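Protein FkbI (Streptomyces hygroscopicus, PDB 1R2J) probably acts as an FAD-dependent acyl-ACP dehydrogenase in making the methoxymalonyl extender unit of the polyketide FK520. Local coordinates at residues Ala170-Val175 against Val199-Gly204. Sequence-based numbering, arbitrary orientation.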
ATOM      1  N   ALA A 170      -9.594 -14.370   9.713  1.00 38.14           N
ATOM      2  CA  ALA A 170     -10.664 -13.379   9.778  1.00 39.86           C
ATOM      3  C   ALA A 170     -11.956 -13.872  10.425  1.00 40.61           C
ATOM      4  O   ALA A 170     -12.748 -13.071  10.923  1.00 40.62           O
ATOM      5  CB  ALA A 170     -10.964 -12.857   8.377  1.00 39.89           C
ATOM      6  N   ASP A 171     -12.165 -15.184  10.414  1.00 40.87           N
ATOM      7  CA  ASP A 171     -13.377 -15.766  10.977  1.00 42.21           C
ATOM      8  C   ASP A 171     -13.180 -16.439  12.334  1.00 41.65           C
ATOM      9  O   ASP A 171     -14.025 -17.225  12.763  1.00 42.67           O
ATOM     10  CB  ASP A 171     -13.953 -16.789  10.002  1.00 44.42           C
ATOM     11  CG  ASP A 171     -12.924 -17.809   9.570  1.00 47.22           C
ATOM     12  OD1 ASP A 171     -11.983 -17.426   8.846  1.00 50.30           O
ATOM     13  OD2 ASP A 171     -13.048 -18.993   9.953  1.00 49.86           O
ATOM     14  N   THR A 172     -12.074 -16.149  13.008  1.00 39.85           N
ATOM     15  CA  THR A 172     -11.838 -16.753  14.307  1.00 38.54           C
ATOM     16  C   THR A 172     -12.826 -16.105  15.272  1.00 38.78           C
ATOM     17  O   THR A 172     -13.013 -14.890  15.263  1.00 39.25           O
ATOM     18  CB  THR A 172     -10.392 -16.513  14.797  1.00 38.08           C
ATOM     19  OG1 THR A 172      -9.464 -17.002  13.820  1.00 37.73           O
ATOM     20  CG2 THR A 172     -10.149 -17.242  16.103  1.00 38.29           C
ATOM     21  N   PRO A 173     -13.501 -16.916  16.097  1.00 38.82           N
ATOM     22  CA  PRO A 173     -14.456 -16.341  17.045  1.00 38.02           C
ATOM     23  C   PRO A 173     -13.806 -15.220  17.841  1.00 37.30           C
ATOM     24  O   PRO A 173     -12.657 -15.333  18.260  1.00 34.55           O
ATOM     25  CB  PRO A 173     -14.829 -17.538  17.911  1.00 38.73           C
ATOM     26  CG  PRO A 173     -14.806 -18.659  16.918  1.00 38.81           C
ATOM     27  CD  PRO A 173     -13.512 -18.386  16.169  1.00 39.07           C
ATOM     28  N   GLY A 174     -14.540 -14.131  18.032  1.00 37.48           N
ATOM     29  CA  GLY A 174     -14.005 -13.009  18.779  1.00 38.51           C
ATOM     30  C   GLY A 174     -13.479 -11.865  17.924  1.00 39.25           C
ATOM     31  O   GLY A 174     -13.175 -10.798  18.452  1.00 38.48           O
ATOM     32  N   VAL A 175     -13.347 -12.071  16.617  1.00 39.23           N
ATOM     33  CA  VAL A 175     -12.867 -10.995  15.761  1.00 40.29           C
ATOM     34  C   VAL A 175     -14.013 -10.333  15.019  1.00 40.99           C
ATOM     35  O   VAL A 175     -14.916 -11.001  14.502  1.00 41.13           O
ATOM     36  CB  VAL A 175     -11.824 -11.477  14.719  1.00 40.40           C
ATOM     37  CG1 VAL A 175     -12.446 -12.482  13.784  1.00 42.42           C
ATOM     38  CG2 VAL A 175     -11.297 -10.283  13.914  1.00 39.77           C
ATOM     39  N   VAL A 199      -9.035 -13.422  21.190  1.00 41.15           N
ATOM     40  CA  VAL A 199      -9.017 -14.325  20.046  1.00 40.89           C
ATOM     41  C   VAL A 199      -7.997 -15.437  20.247  1.00 41.56           C
ATOM     42  O   VAL A 199      -6.809 -15.171  20.429  1.00 42.20           O
ATOM     43  CB  VAL A 199      -8.674 -13.565  18.745  1.00 40.21           C
ATOM     44  CG1 VAL A 199      -8.574 -14.539  17.584  1.00 39.45           C
ATOM     45  CG2 VAL A 199      -9.733 -12.510  18.467  1.00 37.55           C
ATOM     46  N   ARG A 200      -8.464 -16.683  20.211  1.00 42.16           N
ATOM     47  CA  ARG A 200      -7.575 -17.827  20.391  1.00 42.74           C
ATOM     48  C   ARG A 200      -7.127 -18.428  19.061  1.00 41.91           C
ATOM     49  O   ARG A 200      -7.947 -18.759  18.206  1.00 41.22           O
ATOM     50  CB  ARG A 200      -8.252 -18.923  21.224  1.00 45.22           C
ATOM     51  CG  ARG A 200      -8.468 -18.587  22.693  1.00 47.49           C
ATOM     52  CD  ARG A 200      -9.678 -17.697  22.898  1.00 50.94           C
ATOM     53  NE  ARG A 200      -9.879 -17.365  24.310  1.00 52.52           N
ATOM     54  CZ  ARG A 200     -10.926 -16.689  24.776  1.00 52.94           C
ATOM     55  NH1 ARG A 200     -11.871 -16.273  23.944  1.00 53.35           N
ATOM     56  NH2 ARG A 200     -11.027 -16.425  26.075  1.00 54.47           N
ATOM     57  N   VAL A 201      -5.816 -18.569  18.897  1.00 41.23           N
ATOM     58  CA  VAL A 201      -5.252 -19.149  17.686  1.00 41.36           C
ATOM     59  C   VAL A 201      -4.068 -20.039  18.043  1.00 41.34           C
ATOM     60  O   VAL A 201      -3.492 -19.917  19.124  1.00 41.75           O
ATOM     61  CB  VAL A 201      -4.778 -18.052  16.695  1.00 41.47           C
ATOM     62  CG1 VAL A 201      -5.967 -17.262  16.189  1.00 40.76           C
ATOM     63  CG2 VAL A 201      -3.780 -17.134  17.369  1.00 41.06           C
ATOM     64  N   PRO A 202      -3.700 -20.961  17.142  1.00 41.75           N
ATOM     65  CA  PRO A 202      -2.573 -21.865  17.388  1.00 41.22           C
ATOM     66  C   PRO A 202      -1.293 -21.094  17.682  1.00 41.74           C
ATOM     67  O   PRO A 202      -1.071 -20.011  17.136  1.00 40.41           O
ATOM     68  CB  PRO A 202      -2.476 -22.653  16.085  1.00 40.98           C
ATOM     69  CG  PRO A 202      -3.896 -22.705  15.624  1.00 41.84           C
ATOM     70  CD  PRO A 202      -4.374 -21.295  15.875  1.00 41.42           C
ATOM     71  N   ALA A 203      -0.452 -21.650  18.547  1.00 41.82           N
ATOM     72  CA  ALA A 203       0.809 -21.007  18.885  1.00 40.95           C
ATOM     73  C   ALA A 203       1.622 -20.823  17.606  1.00 40.03           C
ATOM     74  O   ALA A 203       2.484 -19.942  17.525  1.00 40.39           O
ATOM     75  CB  ALA A 203       1.585 -21.861  19.886  1.00 41.56           C
ATOM     76  N   GLY A 204       1.333 -21.656  16.609  1.00 38.20           N
ATOM     77  CA  GLY A 204       2.042 -21.576  15.344  1.00 36.75           C
ATOM     78  C   GLY A 204       1.675 -20.351  14.526  1.00 36.35           C
ATOM     79  O   GLY A 204       2.351 -20.022  13.547  1.00 36.12           O
TER
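Thr-172 turns CG2 anti to its backbone N (OG1 at chi1 -56°), and Val-199 holds CG1 anti to its own N (chi1 176°), bringing the two methyls together. CG2 of Thr-172 lies 3.5 Å from CG1 of Val-199, closer than two methyls normally settle. The same threonine methyl sits 3.4 Å from the carbonyl O of Arg-200 and 4.2 Å from CG1 of Val-201. The other branch of Val-199, CG2, rests on the backbone of the type II turn Thr-172 to Val-175, 3.8 Å from Gly-174 C. At Gly-174 (phi 100°) a side chain would jam against the preceding carbonyl O and approach that same methyl. An alanine at Val-199 would probably open a gap between the strand and the Gly-174 backbone and deprive the Thr-172 methyl of its partner methyl. OG1 of Thr-172 is hydrogen-bonded to Pro-169 O at the end of strand 164-169, and the Gly-174 backbone to Asp-197. Away from the FAD, the loop leading from one middle-domain sheet to the other packs on strand 199-202, whose Val-199 and Val-201 also touch Val-168 of the first sheet. With these polar ties directed elsewhere, one close methyl pair and methyl-to-backbone packing make the contact apolar and non-directional.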